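Local coordinates for protein class I phosphodiesterase PDEB1 (Leishmania major, PDB 2R8Q) that is a class I phosphodiesterase catalytic domain, an all-helical fold of the HD clan that holds a zinc ion and a magnesium ion, at residues A[98-103]-A[139-144]; A[91-96]-A[181-186]; A[61-66]-A[85-90]; A[109-114]-A[258-263]. All blocks are in the same frame, centred on the assembly; numbering follows the deposited sequence.

Contact 1 holds part of the metal site and of the 3-isobutyl-1-methylxanthine pocket. Contact 2 lies about 11 Å from it, centre to centre. The two touch through a salt bridge, Arg95 NE to Asp143 OD1, at 2.9 Å. Contact 3 lies about 12 Å from contact 2, centre to centre, and both use helix 80-92. It also touches contact 1, where Phe86 CZ meets Val139 CG1 at 3.5 Å. Contact 4 shares helix 102-118 with contact 1 but does not touch it; their nearest atoms are about 6 Å apart. Contacts 2 and 4 sit on opposite sides of the chain's centre, about 24 Å apart between centres. Leu66 of contact 3 packs on His113 of contact 4.

Contact 1: A[98-103]-A[139-144]; sequences PYHNFY and VHDLDH. With ZN (zinc ion), chain C; MG (magnesium ion), chain D; IBM (3-isobutyl-1-methylxanthine), chain E.
Asp141 and His144 both meet His100, one at the edge of its ring and one over a face. His140 and Asp141 form the His-Asp pair that names the HD clan. His140 comes first: its NE2 binds the zinc ion at 2.2 Å. Asp141 follows and bridges the two metals. Its OD2 is 2.1 Å from the zinc ion, its OD1 2.2 Å from the magnesium ion. His104 and Asp254 complete the protein ligands of zinc. The same Asp141 OD2 lies in the ring plane of His100, 3.3 Å from CD2, with the carboxylate turned 83° to the ring. A type II turn then leads from Asp141 to His144. The His144 ring, with CG anti to the backbone N (chi1 -162°), stacks face to face on His100. Their centroids are 3.8 Å apart and their planes 6° apart. Both faces of the His100 ring are thus covered, one by the stacked His144 and the opposite one by the edge of Tyr99, at CD2. Glu275 OE2 bonds His100 ND1 and helps fix the ring's rotation, while Gly146 bonds His144 ND1. On the metal side, His100 NE2 is hydrogen-bonded at 2.7 Å to a water that also binds zinc. C13 of 3-isobutyl-1-methylxanthine comes obliquely to this ring. A second water ties the backbones, donating to His100 O at 2.9 Å and to His144 O at 2.8 Å.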
# COMPACT_ATOMS: atom_id res chain seq x y z
N PRO A 98 4.36 -7.52 -21.55
CA PRO A 98 3.73 -7.44 -22.87
C PRO A 98 2.56 -6.48 -23.06
O PRO A 98 2.47 -5.82 -24.09
CB PRO A 98 3.31 -8.89 -23.14
CG PRO A 98 4.30 -9.69 -22.35
CD PRO A 98 4.37 -8.91 -21.06
N TYR A 99 1.68 -6.41 -22.07
CA TYR A 99 0.51 -5.56 -22.19
C TYR A 99 0.39 -4.41 -21.19
O TYR A 99 0.20 -3.27 -21.59
CB TYR A 99 -0.76 -6.41 -22.11
CG TYR A 99 -2.04 -5.62 -22.30
CD1 TYR A 99 -2.42 -5.18 -23.56
CD2 TYR A 99 -2.85 -5.31 -21.21
CE1 TYR A 99 -3.59 -4.45 -23.74
CE2 TYR A 99 -4.01 -4.57 -21.38
CZ TYR A 99 -4.38 -4.14 -22.64
OH TYR A 99 -5.54 -3.43 -22.80
N HIS A 100 0.51 -4.71 -19.90
CA HIS A 100 0.36 -3.67 -18.89
C HIS A 100 1.60 -2.82 -18.69
O HIS A 100 2.09 -2.64 -17.58
CB HIS A 100 -0.09 -4.28 -17.56
CG HIS A 100 -1.53 -4.70 -17.56
ND1 HIS A 100 -1.93 -6.00 -17.75
CD2 HIS A 100 -2.67 -3.97 -17.43
CE1 HIS A 100 -3.25 -6.06 -17.74
NE2 HIS A 100 -3.72 -4.84 -17.55
N ASN A 101 2.08 -2.28 -19.81
CA ASN A 101 3.24 -1.41 -19.82
C ASN A 101 2.78 0.03 -20.04
O ASN A 101 1.58 0.29 -20.12
CB ASN A 101 4.21 -1.85 -20.93
CG ASN A 101 3.51 -2.00 -22.26
OD1 ASN A 101 2.85 -1.08 -22.74
ND2 ASN A 101 3.67 -3.17 -22.89
N PHE A 102 3.72 0.96 -20.13
CA PHE A 102 3.38 2.37 -20.31
C PHE A 102 2.47 2.63 -21.51
O PHE A 102 1.60 3.50 -21.45
CB PHE A 102 4.67 3.19 -20.42
CG PHE A 102 4.45 4.68 -20.46
CD1 PHE A 102 3.80 5.34 -19.43
CD2 PHE A 102 4.94 5.43 -21.53
CE1 PHE A 102 3.63 6.73 -19.45
CE2 PHE A 102 4.79 6.82 -21.57
CZ PHE A 102 4.13 7.47 -20.53
N TYR A 103 2.64 1.89 -22.60
CA TYR A 103 1.80 2.11 -23.77
C TYR A 103 0.32 1.88 -23.52
O TYR A 103 -0.52 2.53 -24.13
CB TYR A 103 2.28 1.24 -24.93
CG TYR A 103 3.73 1.47 -25.28
CD1 TYR A 103 4.67 0.45 -25.15
CD2 TYR A 103 4.18 2.73 -25.71
CE1 TYR A 103 6.02 0.66 -25.45
CE2 TYR A 103 5.52 2.95 -26.01
CZ TYR A 103 6.43 1.92 -25.88
OH TYR A 103 7.77 2.12 -26.17
N VAL A 139 -2.07 6.69 -14.13
CA VAL A 139 -1.64 6.01 -12.91
C VAL A 139 -2.42 4.73 -12.63
O VAL A 139 -2.06 3.99 -11.72
CB VAL A 139 -1.83 6.91 -11.66
CG1 VAL A 139 -1.15 8.26 -11.86
CG2 VAL A 139 -3.31 7.10 -11.37
N HIS A 140 -3.45 4.46 -13.41
CA HIS A 140 -4.32 3.32 -13.12
C HIS A 140 -3.77 1.89 -13.10
O HIS A 140 -4.43 1.00 -12.56
CB HIS A 140 -5.59 3.39 -13.98
CG HIS A 140 -5.53 2.60 -15.24
ND1 HIS A 140 -4.94 3.07 -16.39
CD2 HIS A 140 -5.99 1.36 -15.54
CE1 HIS A 140 -5.04 2.16 -17.34
NE2 HIS A 140 -5.68 1.11 -16.85
N ASP A 141 -2.57 1.67 -13.64
CA ASP A 141 -1.96 0.34 -13.64
C ASP A 141 -0.51 0.36 -13.14
O ASP A 141 0.25 -0.58 -13.39
CB ASP A 141 -1.99 -0.29 -15.04
CG ASP A 141 -3.26 -1.06 -15.30
OD1 ASP A 141 -3.75 -1.71 -14.36
OD2 ASP A 141 -3.75 -1.04 -16.45
N LEU A 142 -0.12 1.42 -12.43
CA LEU A 142 1.26 1.54 -11.95
C LEU A 142 1.88 0.29 -11.34
O LEU A 142 1.32 -0.32 -10.44
CB LEU A 142 1.35 2.69 -10.93
CG LEU A 142 1.18 4.12 -11.45
CD1 LEU A 142 0.93 5.07 -10.28
CD2 LEU A 142 2.42 4.55 -12.23
N ASP A 143 3.06 -0.07 -11.84
CA ASP A 143 3.83 -1.21 -11.35
C ASP A 143 3.15 -2.57 -11.51
O ASP A 143 3.39 -3.49 -10.72
CB ASP A 143 4.22 -0.96 -9.88
CG ASP A 143 5.27 -1.94 -9.37
OD1 ASP A 143 6.26 -2.20 -10.09
OD2 ASP A 143 5.11 -2.42 -8.23
N HIS A 144 2.30 -2.69 -12.52
CA HIS A 144 1.64 -3.96 -12.81
C HIS A 144 2.78 -4.93 -13.13
O HIS A 144 3.74 -4.57 -13.82
CB HIS A 144 0.70 -3.80 -14.00
CG HIS A 144 -0.32 -4.88 -14.13
ND1 HIS A 144 -0.00 -6.18 -14.45
CD2 HIS A 144 -1.67 -4.85 -13.99
CE1 HIS A 144 -1.10 -6.91 -14.51
NE2 HIS A 144 -2.13 -6.12 -14.23
ZN ZN C . -5.64 -1.04 -17.44
MG MG D . -5.66 -2.69 -14.06
N9 IBM E . -9.46 -10.08 -20.81
C8 IBM E . -9.67 -11.28 -21.44
N7 IBM E . -9.51 -11.24 -22.74
C5 IBM E . -9.16 -9.91 -22.98
C4 IBM E . -9.13 -9.19 -21.80
N3 IBM E . -8.84 -7.88 -21.66
C2 IBM E . -8.55 -7.23 -22.82
N1 IBM E . -8.55 -7.88 -24.06
C6 IBM E . -8.86 -9.22 -24.14
O6 IBM E . -8.86 -9.79 -25.21
O2 IBM E . -8.28 -6.03 -22.78
C10 IBM E . -8.23 -7.14 -25.27
C11 IBM E . -8.83 -7.22 -20.36
C12 IBM E . -7.71 -7.81 -19.50
C13 IBM E . -6.41 -7.04 -19.70
C14 IBM E . -8.11 -7.85 -18.03
O HOH W 1 3.78 -2.21 -15.32
O HOH W 2 -5.88 -3.25 -17.97
O HOH W 3 -6.74 -1.84 -15.77
O HOH W 4 -4.68 -3.72 -12.36
O HOH W 5 -7.54 -3.54 -13.32
O HOH W 6 -5.27 -4.52 -15.25

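Contact 2: A[91-96]-A[181-186]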
# COMPACT_ATOMS: atom_id res chain seq x y z
N ARG A 91 5.77 6.88 -16.06
CA ARG A 91 6.46 5.99 -16.98
C ARG A 91 7.49 5.11 -16.28
O ARG A 91 7.62 3.92 -16.58
CB ARG A 91 7.14 6.81 -18.09
CG ARG A 91 7.68 5.97 -19.23
CD ARG A 91 8.32 6.84 -20.31
NE ARG A 91 9.57 7.44 -19.86
CZ ARG A 91 10.35 8.19 -20.63
NH1 ARG A 91 10.00 8.44 -21.89
NH2 ARG A 91 11.49 8.68 -20.16
N ARG A 92 8.23 5.70 -15.34
CA ARG A 92 9.26 4.98 -14.59
C ARG A 92 8.72 3.80 -13.81
O ARG A 92 9.46 2.86 -13.51
CB ARG A 92 9.94 5.92 -13.59
CG ARG A 92 10.87 6.95 -14.18
CD ARG A 92 11.43 7.81 -13.05
NE ARG A 92 12.44 8.74 -13.52
CZ ARG A 92 13.08 9.60 -12.73
NH1 ARG A 92 12.80 9.65 -11.44
NH2 ARG A 92 14.00 10.41 -13.23
N ARG A 93 7.44 3.85 -13.47
CA ARG A 93 6.85 2.79 -12.66
C ARG A 93 6.12 1.69 -13.42
O ARG A 93 5.50 0.82 -12.80
CB ARG A 93 5.95 3.43 -11.59
CG ARG A 93 6.78 4.22 -10.57
CD ARG A 93 5.93 5.01 -9.61
NE ARG A 93 6.71 5.65 -8.55
CZ ARG A 93 7.57 6.66 -8.74
NH1 ARG A 93 7.77 7.17 -9.95
NH2 ARG A 93 8.21 7.17 -7.69
N TYR A 94 6.20 1.71 -14.74
CA TYR A 94 5.61 0.65 -15.54
C TYR A 94 6.73 -0.30 -15.94
O TYR A 94 7.83 0.13 -16.30
CB TYR A 94 4.89 1.20 -16.78
CG TYR A 94 3.56 1.82 -16.43
CD1 TYR A 94 3.45 3.20 -16.21
CD2 TYR A 94 2.45 1.02 -16.19
CE1 TYR A 94 2.25 3.76 -15.75
CE2 TYR A 94 1.25 1.57 -15.72
CZ TYR A 94 1.16 2.93 -15.50
OH TYR A 94 -0.00 3.47 -14.99
N ARG A 95 6.44 -1.59 -15.84
CA ARG A 95 7.41 -2.63 -16.15
C ARG A 95 7.38 -3.05 -17.60
O ARG A 95 6.45 -2.73 -18.35
CB ARG A 95 7.16 -3.84 -15.25
CG ARG A 95 7.17 -3.53 -13.76
CD ARG A 95 7.09 -4.81 -12.94
NE ARG A 95 7.16 -4.55 -11.50
CZ ARG A 95 7.25 -5.51 -10.58
NH1 ARG A 95 7.29 -6.78 -10.94
NH2 ARG A 95 7.31 -5.19 -9.29
N ARG A 96 8.41 -3.78 -18.01
CA ARG A 96 8.50 -4.25 -19.38
C ARG A 96 7.73 -5.55 -19.59
O ARG A 96 8.30 -6.58 -19.95
CB ARG A 96 9.97 -4.45 -19.77
CG ARG A 96 10.79 -3.18 -19.72
CD ARG A 96 12.17 -3.39 -20.31
NE ARG A 96 13.01 -2.20 -20.22
CZ ARG A 96 13.43 -1.66 -19.08
NH1 ARG A 96 13.10 -2.22 -17.92
NH2 ARG A 96 14.18 -0.57 -19.10
N ILE A 181 -0.38 8.03 -5.19
CA ILE A 181 -0.23 8.94 -4.06
C ILE A 181 1.24 9.30 -3.86
O ILE A 181 1.57 10.46 -3.60
CB ILE A 181 -0.81 8.31 -2.77
CG1 ILE A 181 -2.34 8.26 -2.89
CG2 ILE A 181 -0.39 9.12 -1.53
CD1 ILE A 181 -3.04 7.45 -1.79
N GLU A 182 2.11 8.31 -3.99
CA GLU A 182 3.55 8.52 -3.84
C GLU A 182 4.06 9.54 -4.86
O GLU A 182 4.76 10.49 -4.52
CB GLU A 182 4.28 7.19 -4.01
CG GLU A 182 5.79 7.31 -4.03
CD GLU A 182 6.46 5.98 -4.32
OE1 GLU A 182 6.27 5.03 -3.53
OE2 GLU A 182 7.17 5.88 -5.35
N ILE A 183 3.71 9.32 -6.12
CA ILE A 183 4.13 10.22 -7.19
C ILE A 183 3.65 11.66 -6.96
O ILE A 183 4.42 12.61 -7.07
CB ILE A 183 3.60 9.75 -8.56
CG1 ILE A 183 4.28 8.44 -8.96
CG2 ILE A 183 3.82 10.82 -9.62
CD1 ILE A 183 3.70 7.79 -10.20
N LEU A 184 2.37 11.80 -6.63
CA LEU A 184 1.77 13.11 -6.40
C LEU A 184 2.26 13.83 -5.15
O LEU A 184 2.03 15.03 -5.00
CB LEU A 184 0.25 12.98 -6.36
CG LEU A 184 -0.37 12.56 -7.70
CD1 LEU A 184 -1.83 12.17 -7.51
CD2 LEU A 184 -0.22 13.69 -8.71
N SER A 185 2.92 13.10 -4.25
CA SER A 185 3.42 13.71 -3.02
C SER A 185 4.64 14.58 -3.30
O SER A 185 5.08 15.35 -2.45
CB SER A 185 3.78 12.64 -1.99
OG SER A 185 4.94 11.91 -2.37
N ASP A 186 5.18 14.43 -4.51
CA ASP A 186 6.35 15.18 -4.95
C ASP A 186 5.89 16.50 -5.57
O ASP A 186 5.19 16.51 -6.58
CB ASP A 186 7.12 14.36 -6.00
CG ASP A 186 8.28 15.12 -6.61
OD1 ASP A 186 8.85 14.61 -7.60
OD2 ASP A 186 8.64 16.21 -6.12
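Arg93 meets Glu182 and Ile183 from the turn that follows helix 80-92. This is a salt bridge within the all-helical phosphodiesterase fold, linking that turn to helix 171-184. The guanidinium grips Glu182 side-on, with NE and NH2 both on one oxygen, Glu182 OE2. NH2 gives the shorter and straighter bond, 2.9 Å to Glu182 OE2 with an N-H...O angle of 159°. It uses the anti lone pair of that oxygen. NE reaches the same OE2 at 3.2 Å, from above the carboxylate plane. OE2 lies in the guanidinium plane, while the two planar groups are turned 71° to each other. One oxygen thus takes two N-H groups, which probably stabilises its negative charge. Glu182 holds CG anti to the backbone N (chi1 173°), and the extended chain beyond carries OE2 out to the guanidinium.

Ile183 supplies the apolar half. Its CG1 lies over one guanidinium face, off toward the rim and 3.7 Å from Arg93 CZ. Its CD1 touches Arg93 CD at 3.6 Å. The two chains run past each other in opposite directions.

Farther out, Arg93 NH1 is hydrogen-bonded to Gln89 O of helix 80-92. This bond and the salt bridge together restrain the guanidinium. Phe86 and Gln89 back Ile183, and Ile181, on the same helix as Glu182, packs on Pro158 of the second subunit. The Arg93 side chain is about 13 Å from the magnesium ion. The backbone carbonyl of Glu182 is gripped twice: Glu182 O accepts from Ser185 N and, at 2.6 Å, from Ser185 OG.

Contact 3: A[61-66]-A[85-90]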
# COMPACT_ATOMS: atom_id res chain seq x y z
N GLY A 61 5.46 11.86 -25.15
CA GLY A 61 5.17 13.08 -25.89
C GLY A 61 3.72 13.15 -26.35
O GLY A 61 3.14 14.23 -26.42
N VAL A 62 3.15 11.99 -26.67
CA VAL A 62 1.77 11.93 -27.10
C VAL A 62 0.88 12.45 -25.97
O VAL A 62 0.04 13.32 -26.18
CB VAL A 62 1.35 10.48 -27.45
CG1 VAL A 62 -0.14 10.39 -27.68
CG2 VAL A 62 2.11 10.02 -28.70
N VAL A 63 1.07 11.92 -24.77
CA VAL A 63 0.26 12.35 -23.65
C VAL A 63 0.53 13.79 -23.22
O VAL A 63 -0.39 14.51 -22.86
CB VAL A 63 0.41 11.41 -22.42
CG1 VAL A 63 -0.19 10.06 -22.74
CG2 VAL A 63 1.86 11.27 -22.04
N TYR A 64 1.79 14.23 -23.27
CA TYR A 64 2.08 15.60 -22.88
C TYR A 64 1.40 16.57 -23.84
O TYR A 64 0.80 17.56 -23.41
CB TYR A 64 3.59 15.88 -22.86
CG TYR A 64 3.90 17.33 -22.53
CD1 TYR A 64 3.97 18.30 -23.53
CD2 TYR A 64 4.03 17.75 -21.20
CE1 TYR A 64 4.15 19.65 -23.22
CE2 TYR A 64 4.20 19.09 -20.88
CZ TYR A 64 4.26 20.04 -21.89
OH TYR A 64 4.40 21.37 -21.57
N ASN A 65 1.49 16.29 -25.13
CA ASN A 65 0.88 17.15 -26.14
C ASN A 65 -0.64 17.16 -25.99
O ASN A 65 -1.27 18.22 -25.95
CB ASN A 65 1.24 16.64 -27.54
CG ASN A 65 0.79 17.59 -28.63
OD1 ASN A 65 1.50 18.54 -28.99
ND2 ASN A 65 -0.40 17.36 -29.16
N LEU A 66 -1.23 15.97 -25.90
CA LEU A 66 -2.67 15.85 -25.77
C LEU A 66 -3.21 16.56 -24.53
O LEU A 66 -4.16 17.33 -24.62
CB LEU A 66 -3.08 14.38 -25.73
CG LEU A 66 -4.58 14.11 -25.64
CD1 LEU A 66 -5.28 14.61 -26.89
CD2 LEU A 66 -4.82 12.61 -25.48
N ASN A 85 6.91 16.14 -15.71
CA ASN A 85 7.54 15.35 -14.66
C ASN A 85 6.59 14.24 -14.22
O ASN A 85 7.01 13.11 -13.99
CB ASN A 85 7.90 16.20 -13.44
CG ASN A 85 9.13 17.06 -13.66
OD1 ASN A 85 9.98 16.75 -14.51
ND2 ASN A 85 9.26 18.13 -12.88
N PHE A 86 5.31 14.57 -14.09
CA PHE A 86 4.31 13.59 -13.68
C PHE A 86 4.26 12.43 -14.68
O PHE A 86 4.31 11.26 -14.30
CB PHE A 86 2.93 14.25 -13.57
CG PHE A 86 1.81 13.28 -13.32
CD1 PHE A 86 1.62 12.72 -12.06
CD2 PHE A 86 0.94 12.93 -14.35
CE1 PHE A 86 0.58 11.83 -11.83
CE2 PHE A 86 -0.11 12.04 -14.13
CZ PHE A 86 -0.29 11.49 -12.86
N ILE A 87 4.19 12.77 -15.96
CA ILE A 87 4.15 11.75 -17.01
C ILE A 87 5.38 10.85 -16.91
O ILE A 87 5.28 9.62 -16.99
CB ILE A 87 4.08 12.40 -18.40
CG1 ILE A 87 2.75 13.14 -18.55
CG2 ILE A 87 4.23 11.34 -19.49
CD1 ILE A 87 2.68 14.03 -19.78
N LEU A 88 6.55 11.45 -16.72
CA LEU A 88 7.79 10.67 -16.63
C LEU A 88 7.90 9.86 -15.34
O LEU A 88 8.51 8.79 -15.34
CB LEU A 88 9.00 11.58 -16.78
CG LEU A 88 9.15 12.20 -18.18
CD1 LEU A 88 10.29 13.20 -18.18
CD2 LEU A 88 9.39 11.10 -19.21
N GLN A 89 7.33 10.36 -14.25
CA GLN A 89 7.37 9.63 -12.99
C GLN A 89 6.46 8.41 -13.13
O GLN A 89 6.74 7.35 -12.59
CB GLN A 89 6.92 10.51 -11.82
CG GLN A 89 7.95 11.57 -11.41
CD GLN A 89 9.16 10.99 -10.69
OE1 GLN A 89 9.34 9.78 -10.62
NE2 GLN A 89 10.01 11.87 -10.16
N CYS A 90 5.36 8.57 -13.87
CA CYS A 90 4.45 7.45 -14.10
C CYS A 90 5.16 6.41 -14.97
O CYS A 90 5.17 5.22 -14.67
CB CYS A 90 3.17 7.92 -14.81
SG CYS A 90 1.97 8.80 -13.77
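The shortest polar bond here, Gln89 N to Asn85 O at 2.8 Å, is a backbone rung of the helix that carries Ile87 against Val63 and Tyr64. The contact across is wholly apolar. Ile87 reaches over with both branches. Its CD1 runs onto the backbone of the other helix and lies 3.5 Å from Tyr64 CA. The same methyl is 3.7 Å from Tyr64 CB and comes near the plane of the tyrosine ring, at its edge. Tyr64 holds CG anti to its backbone N (chi1 177°).

The second branch, Ile87 CG2, presses on Val63 CG2 at 3.5 Å, closer than usual van der Waals contact. With Val63 CG1 anti to the carbonyl carbon (chi1 -68°), CG2 falls in the crowded position between the backbone N and the carbonyl carbon. The packing at this methyl pair is tight. Val63 and Ile87 lie alongside each other, pointing opposite ways. Ile87 CD1 also touches Val63 CG2, at 3.7 Å.

Around the pair, Val63 packs on Val106 and Leu138, and Ile87 on Phe102. Within the same helix as Ile87, Cys90 SG lies over one face of the Phe86 ring, off toward the rim. Side chains of helices 55-68, 80-92, 102-118 and 127-139 thus meet in the buried interior, the helix-on-helix packing of the all-helical phosphodiesterase domain.

Contact 4: A[109-114]-A[258-263]; sequences CQTLHT and VTKPFE
Two bends in Lys260, at chi2 (-51°) and chi4 (73°), carry its ammonium group to Thr111. Thr111 sets OG1 beside its backbone N and anti to the carbonyl carbon (chi1 -62°), which turns the hydroxyl toward the lysine. The side chains meet tip to tip, and Lys260 NZ donates to Thr111 OG1 at 2.8 Å. That hydroxyl is also bonded to Asp107 O, one turn back in helix 102-118. Lys260 CE comes within 4.0 Å of Thr111 CG2.

A water makes the second link. It accepts from Lys260 NZ at 2.9 Å and donates to Gln110 OE1 at 2.8 Å. Asn339 ND2 bonds Lys260 O and ties the loop before helix 262-285 to helix 330-348. The contact therefore joins helix 102-118 to this loop, with the Lys260 side chain about 9 Å from 3-isobutyl-1-methylxanthine.

Asp107 OD1 forms a long, weak ion pair with Lys260 NZ. The contact is thus chiefly a hydrogen-bond link, through the Thr111 hydroxyl and the water, to which the nearby carboxylate probably adds a modest electrostatic pull.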
# COMPACT_ATOMS: atom_id res chain seq x y z
N CYS A 109 -5.47 6.79 -21.74
CA CYS A 109 -5.57 8.24 -21.60
C CYS A 109 -6.09 8.86 -22.90
O CYS A 109 -7.06 9.62 -22.90
CB CYS A 109 -4.20 8.82 -21.24
SG CYS A 109 -4.16 10.62 -21.00
N GLN A 110 -5.46 8.51 -24.01
CA GLN A 110 -5.85 9.03 -25.32
C GLN A 110 -7.28 8.63 -25.68
O GLN A 110 -8.06 9.43 -26.22
CB GLN A 110 -4.87 8.53 -26.38
CG GLN A 110 -4.98 9.18 -27.76
CD GLN A 110 -6.06 8.57 -28.64
OE1 GLN A 110 -6.26 7.35 -28.63
NE2 GLN A 110 -6.74 9.40 -29.42
N THR A 111 -7.63 7.39 -25.36
CA THR A 111 -8.96 6.87 -25.64
C THR A 111 -10.02 7.63 -24.84
O THR A 111 -11.08 7.97 -25.36
CB THR A 111 -9.04 5.37 -25.31
OG1 THR A 111 -8.11 4.65 -26.14
CG2 THR A 111 -10.44 4.83 -25.56
N LEU A 112 -9.73 7.90 -23.57
CA LEU A 112 -10.68 8.62 -22.74
C LEU A 112 -10.90 10.03 -23.30
O LEU A 112 -12.01 10.56 -23.22
CB LEU A 112 -10.20 8.69 -21.29
CG LEU A 112 -10.31 7.37 -20.54
CD1 LEU A 112 -9.67 7.50 -19.17
CD2 LEU A 112 -11.77 6.97 -20.42
N HIS A 113 -9.85 10.63 -23.85
CA HIS A 113 -10.00 11.96 -24.42
C HIS A 113 -11.01 11.85 -25.55
O HIS A 113 -11.91 12.69 -25.65
CB HIS A 113 -8.65 12.48 -24.94
CG HIS A 113 -8.70 13.89 -25.44
ND1 HIS A 113 -9.29 14.23 -26.64
CD2 HIS A 113 -8.25 15.04 -24.91
CE1 HIS A 113 -9.19 15.53 -26.83
NE2 HIS A 113 -8.56 16.05 -25.79
N THR A 114 -10.91 10.82 -26.38
CA THR A 114 -11.86 10.69 -27.48
C THR A 114 -13.29 10.47 -26.97
O THR A 114 -14.24 10.93 -27.60
CB THR A 114 -11.49 9.54 -28.47
OG1 THR A 114 -11.70 8.26 -27.86
CG2 THR A 114 -10.05 9.67 -28.91
N VAL A 258 -11.06 -3.86 -28.04
CA VAL A 258 -11.96 -4.50 -28.99
C VAL A 258 -12.81 -3.54 -29.83
O VAL A 258 -13.49 -3.97 -30.76
CB VAL A 258 -12.91 -5.49 -28.29
CG1 VAL A 258 -12.10 -6.62 -27.67
CG2 VAL A 258 -13.74 -4.77 -27.24
N THR A 259 -12.77 -2.26 -29.50
CA THR A 259 -13.54 -1.26 -30.23
C THR A 259 -12.69 -0.44 -31.20
O THR A 259 -13.19 0.47 -31.85
CB THR A 259 -14.23 -0.28 -29.27
OG1 THR A 259 -13.23 0.52 -28.62
CG2 THR A 259 -15.04 -1.03 -28.23
N LYS A 260 -11.40 -0.76 -31.29
CA LYS A 260 -10.51 -0.02 -32.18
C LYS A 260 -10.48 -0.63 -33.57
O LYS A 260 -10.90 -1.78 -33.75
CB LYS A 260 -9.08 0.01 -31.61
CG LYS A 260 -8.97 0.65 -30.22
CD LYS A 260 -9.64 2.02 -30.18
CE LYS A 260 -9.53 2.65 -28.79
NZ LYS A 260 -8.15 3.14 -28.51
N PRO A 261 -10.01 0.12 -34.58
CA PRO A 261 -9.94 -0.40 -35.95
C PRO A 261 -9.35 -1.81 -35.88
O PRO A 261 -8.39 -2.06 -35.16
CB PRO A 261 -9.03 0.60 -36.64
CG PRO A 261 -9.45 1.89 -36.00
CD PRO A 261 -9.53 1.52 -34.53
N PHE A 262 -9.93 -2.74 -36.65
CA PHE A 262 -9.51 -4.13 -36.60
C PHE A 262 -8.03 -4.46 -36.45
O PHE A 262 -7.65 -5.19 -35.54
CB PHE A 262 -10.06 -4.91 -37.79
CG PHE A 262 -9.91 -6.40 -37.63
CD1 PHE A 262 -10.69 -7.08 -36.70
CD2 PHE A 262 -8.96 -7.10 -38.36
CE1 PHE A 262 -10.52 -8.44 -36.49
CE2 PHE A 262 -8.78 -8.47 -38.15
CZ PHE A 262 -9.56 -9.14 -37.21
N GLU A 263 -7.19 -3.95 -37.35
CA GLU A 263 -5.77 -4.26 -37.27
C GLU A 263 -5.15 -3.79 -35.96
O GLU A 263 -4.27 -4.46 -35.41
CB GLU A 263 -5.03 -3.65 -38.46
CG GLU A 263 -5.43 -4.24 -39.80
CD GLU A 263 -5.39 -5.76 -39.81
OE1 GLU A 263 -4.36 -6.33 -39.39
OE2 GLU A 263 -6.38 -6.38 -40.23
O HOH W 7 -8.08 5.72 -29.90